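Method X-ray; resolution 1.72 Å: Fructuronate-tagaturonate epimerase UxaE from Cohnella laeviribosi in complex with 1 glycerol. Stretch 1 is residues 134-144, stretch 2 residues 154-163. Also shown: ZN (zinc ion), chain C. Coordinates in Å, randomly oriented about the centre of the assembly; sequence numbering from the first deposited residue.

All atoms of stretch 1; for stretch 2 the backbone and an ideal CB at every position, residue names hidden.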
# COMPACT_ATOMS: atom_id res chain seq x y z
N ASP A 134 -0.43 -0.64 -14.69
CA ASP A 134 -1.07 0.66 -14.59
C ASP A 134 -2.13 0.61 -13.51
O ASP A 134 -2.50 -0.46 -13.01
CB ASP A 134 -1.68 1.11 -15.93
CG ASP A 134 -2.73 0.17 -16.46
OD1 ASP A 134 -3.66 -0.20 -15.71
OD2 ASP A 134 -2.65 -0.20 -17.65
N TYR A 135 -2.65 1.80 -13.16
CA TYR A 135 -3.58 1.89 -12.03
C TYR A 135 -4.91 1.20 -12.33
O TYR A 135 -5.57 0.72 -11.40
CB TYR A 135 -3.80 3.35 -11.65
CG TYR A 135 -2.88 3.84 -10.55
CD1 TYR A 135 -2.43 2.98 -9.55
CD2 TYR A 135 -2.45 5.16 -10.53
CE1 TYR A 135 -1.58 3.43 -8.55
CE2 TYR A 135 -1.60 5.62 -9.54
CZ TYR A 135 -1.17 4.76 -8.55
OH TYR A 135 -0.32 5.23 -7.56
N LYS A 136 -5.33 1.16 -13.59
CA LYS A 136 -6.56 0.45 -13.90
C LYS A 136 -6.48 -1.01 -13.46
O LYS A 136 -7.43 -1.54 -12.88
CB LYS A 136 -6.86 0.53 -15.40
CG LYS A 136 -7.31 1.90 -15.83
CD LYS A 136 -7.46 1.96 -17.35
CE LYS A 136 -8.23 3.20 -17.76
NZ LYS A 136 -8.46 3.24 -19.24
N GLN A 137 -5.34 -1.66 -13.72
CA GLN A 137 -5.18 -3.06 -13.33
C GLN A 137 -5.19 -3.23 -11.82
O GLN A 137 -5.68 -4.24 -11.31
CB GLN A 137 -3.88 -3.62 -13.90
CG GLN A 137 -3.76 -3.47 -15.40
CD GLN A 137 -2.43 -3.96 -15.90
OE1 GLN A 137 -1.40 -3.37 -15.62
NE2 GLN A 137 -2.45 -5.07 -16.63
N VAL A 138 -4.64 -2.26 -11.08
CA VAL A 138 -4.61 -2.38 -9.62
C VAL A 138 -6.03 -2.37 -9.06
O VAL A 138 -6.40 -3.23 -8.24
CB VAL A 138 -3.73 -1.26 -9.02
CG1 VAL A 138 -3.72 -1.35 -7.50
CG2 VAL A 138 -2.30 -1.39 -9.56
N ILE A 139 -6.86 -1.43 -9.52
CA ILE A 139 -8.25 -1.43 -9.07
C ILE A 139 -9.00 -2.64 -9.62
O ILE A 139 -9.81 -3.24 -8.91
CB ILE A 139 -8.95 -0.10 -9.43
CG1 ILE A 139 -8.31 1.07 -8.66
CG2 ILE A 139 -10.44 -0.17 -9.11
CD1 ILE A 139 -9.02 2.44 -8.87
N ASP A 140 -8.72 -3.04 -10.88
CA ASP A 140 -9.34 -4.25 -11.43
C ASP A 140 -9.17 -5.43 -10.47
O ASP A 140 -10.13 -6.14 -10.16
CB ASP A 140 -8.72 -4.64 -12.78
CG ASP A 140 -9.11 -3.72 -13.94
OD1 ASP A 140 -10.09 -2.94 -13.85
OD2 ASP A 140 -8.41 -3.80 -14.98
N ALA A 141 -7.93 -5.65 -10.02
CA ALA A 141 -7.64 -6.82 -9.18
C ALA A 141 -8.41 -6.75 -7.87
O ALA A 141 -8.95 -7.76 -7.40
CB ALA A 141 -6.14 -6.93 -8.93
N ALA A 142 -8.51 -5.55 -7.28
CA ALA A 142 -9.25 -5.40 -6.03
C ALA A 142 -10.75 -5.60 -6.23
O ALA A 142 -11.41 -6.23 -5.40
CB ALA A 142 -8.99 -4.01 -5.42
N ALA A 143 -11.31 -5.05 -7.31
CA ALA A 143 -12.74 -5.20 -7.55
C ALA A 143 -13.12 -6.65 -7.79
O ALA A 143 -14.13 -7.14 -7.29
CB ALA A 143 -13.17 -4.34 -8.75
N TYR A 144 -12.31 -7.36 -8.58
CA TYR A 144 -12.60 -8.76 -8.82
C TYR A 144 -12.41 -9.59 -7.57
O TYR A 144 -13.09 -10.61 -7.38
CB TYR A 144 -11.72 -9.27 -9.96
CG TYR A 144 -12.24 -8.93 -11.35
CD1 TYR A 144 -13.49 -9.35 -11.76
CD2 TYR A 144 -11.46 -8.20 -12.24
CE1 TYR A 144 -13.97 -9.05 -13.02
CE2 TYR A 144 -11.94 -7.89 -13.51
CZ TYR A 144 -13.18 -8.33 -13.89
OH TYR A 144 -13.63 -8.03 -15.16
N UNK A 154 -16.96 -3.07 1.71
CA UNK A 154 -16.30 -1.91 1.14
C UNK A 154 -14.79 -2.01 1.20
O UNK A 154 -14.21 -2.50 2.18
CB UNK A 154 -16.76 -0.64 1.86
N UNK A 155 -14.14 -1.54 0.14
CA UNK A 155 -12.68 -1.50 0.08
C UNK A 155 -12.25 -0.16 -0.50
O UNK A 155 -13.01 0.50 -1.21
CB UNK A 155 -12.13 -2.66 -0.75
N UNK A 156 -11.02 0.23 -0.18
CA UNK A 156 -10.46 1.47 -0.67
C UNK A 156 -9.37 1.31 -1.71
O UNK A 156 -8.82 0.22 -1.88
CB UNK A 156 -9.91 2.27 0.51
N UNK A 157 -9.05 2.40 -2.40
CA UNK A 157 -8.00 2.42 -3.42
C UNK A 157 -7.13 3.65 -3.21
O UNK A 157 -7.63 4.78 -3.23
CB UNK A 157 -8.60 2.41 -4.83
N UNK A 158 -5.83 3.42 -3.01
CA UNK A 158 -4.87 4.44 -2.60
C UNK A 158 -3.89 4.71 -3.75
O UNK A 158 -3.21 3.80 -4.22
CB UNK A 158 -4.12 4.00 -1.34
N UNK A 159 -3.86 5.96 -4.19
CA UNK A 159 -2.80 6.41 -5.08
C UNK A 159 -1.60 6.76 -4.22
O UNK A 159 -1.52 7.85 -3.66
CB UNK A 159 -3.24 7.60 -5.93
N UNK A 160 -0.69 5.81 -4.09
CA UNK A 160 0.35 5.87 -3.07
C UNK A 160 1.55 6.66 -3.58
O UNK A 160 1.91 6.55 -4.75
CB UNK A 160 0.78 4.46 -2.65
N UNK A 161 2.14 7.46 -2.69
CA UNK A 161 3.39 8.17 -2.98
C UNK A 161 3.30 9.03 -4.24
O UNK A 161 4.22 9.03 -5.07
CB UNK A 161 4.54 7.17 -3.13
N UNK A 162 2.21 9.77 -4.37
CA UNK A 162 2.05 10.68 -5.50
C UNK A 162 2.84 11.97 -5.27
O UNK A 162 2.85 12.53 -4.17
CB UNK A 162 0.57 11.00 -5.73
N UNK A 163 3.50 12.44 -6.33
CA UNK A 163 4.34 13.63 -6.30
C UNK A 163 3.98 14.64 -7.38
O UNK A 163 4.07 15.84 -7.15
CB UNK A 163 5.81 13.23 -6.45
ZN ZN C . 6.05 5.86 2.33

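Stretch 1 is a helix from Tyr-135 onward, and the strand of stretch 2 runs nearly antiparallel to it, at 160°, with the axes 9.7 Å apart at closest approach.

Position 154 has phi 108° and psi 141°. Positive phi favours glycine, and the helix is out of reach. The residue is Gly-154.

At position 155 CA-to-CB points toward the helix, yet nothing of stretch 1 lies within 5.5 Å of the ideal CB. The gap leads to Ala-142 and Ala-143, whose small side chains leave room. A long or aromatic side chain would fill it; a short one would not reach. The residue is Tyr-155. One face of its ring lies against Ala-142, with Ala-142 CB 3.6 Å from Tyr-155 CE2. Tyr-155 OH is 3.5 Å from Ala-143 CB and 4.1 Å from Ile-139 CG2. The hydroxyl is hydrogen-bonded elsewhere in the structure.

Position 156 points away, so stretch 1 sets no limit on it. It is Gly-156.

Position 157 points toward the helix, and its ideal CB is already 4.1 Å from Ile-139 CD1. The backbones are close here, with Ile-139 CA and the CA of 157 6.8 Å apart. A small apolar residue suits best. It is Ala-157, whose CB packs against Ile-139 CD1.

Position 158 points away, with extended backbone angles; many residues would do. It is Asp-158, and both carboxylate oxygens are hydrogen-bonded elsewhere in the structure.

At position 159 the ideal CB would point sideways and sit 4.1 Å from Tyr-135 OH. Glycine or another small residue fits easily. The residue is Gly-159, and its CA lies 3.7 Å from Tyr-135 OH.

Position 160 also points sideways, with its ideal CB 5.1 Å from Tyr-135 OH. Polar or apolar side chains could turn off from there. It is Asp-160, whose end leads away from the helix. Its backbone N is 3.5 Å from Tyr-135 OH.

Position 161 turns a corner, with phi 55° and psi 45°. Glycine or asparagine would be easy choices, but the nearby zinc invites a ligand. It is His-161, and its NE2 binds ZN at 2.4 Å.

Position 162 points sideways and its ideal CB touches nothing of stretch 1. A branched apolar chain could still reach the Tyr-135 ring. It is Leu-162. Its CD2 comes to the ring edge, 3.8 Å from Tyr-135 OH and 4.4 Å from Tyr-135 CE2.

Position 163 is out of reach. It is Lys-163.

Stretch 2, residues 154-163: GYGADGDHLK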
# COMPACT_ATOMS: atom_id res chain seq x y z
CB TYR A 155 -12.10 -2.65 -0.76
CG TYR A 155 -12.30 -2.45 -2.25
CD1 TYR A 155 -13.47 -2.87 -2.86
CD2 TYR A 155 -11.31 -1.86 -3.04
CE1 TYR A 155 -13.67 -2.67 -4.22
CE2 TYR A 155 -11.50 -1.66 -4.38
CZ TYR A 155 -12.68 -2.07 -4.97
OH TYR A 155 -12.85 -1.87 -6.31
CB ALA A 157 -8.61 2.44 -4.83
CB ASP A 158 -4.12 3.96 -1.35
CG ASP A 158 -3.04 4.91 -0.87
OD1 ASP A 158 -2.99 6.10 -1.25
OD2 ASP A 158 -2.22 4.43 -0.05
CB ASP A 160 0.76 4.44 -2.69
CG ASP A 160 1.75 4.40 -1.56
OD1 ASP A 160 1.80 5.34 -0.75
OD2 ASP A 160 2.50 3.40 -1.49
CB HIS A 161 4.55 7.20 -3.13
CG HIS A 161 5.26 6.92 -1.85
ND1 HIS A 161 6.02 7.87 -1.20
CD2 HIS A 161 5.35 5.79 -1.11
CE1 HIS A 161 6.52 7.35 -0.10
NE2 HIS A 161 6.15 6.08 -0.03
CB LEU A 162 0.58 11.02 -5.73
CG LEU A 162 -0.43 9.88 -5.89
CD1 LEU A 162 -1.83 10.46 -5.97
CD2 LEU A 162 -0.14 9.03 -7.11
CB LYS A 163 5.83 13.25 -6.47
CG LYS A 163 6.41 12.39 -5.35
CD LYS A 163 7.87 12.03 -5.62
CE LYS A 163 8.27 10.72 -4.93
NZ LYS A 163 9.04 9.80 -5.82
O HOH W 1 7.09 3.83 1.99
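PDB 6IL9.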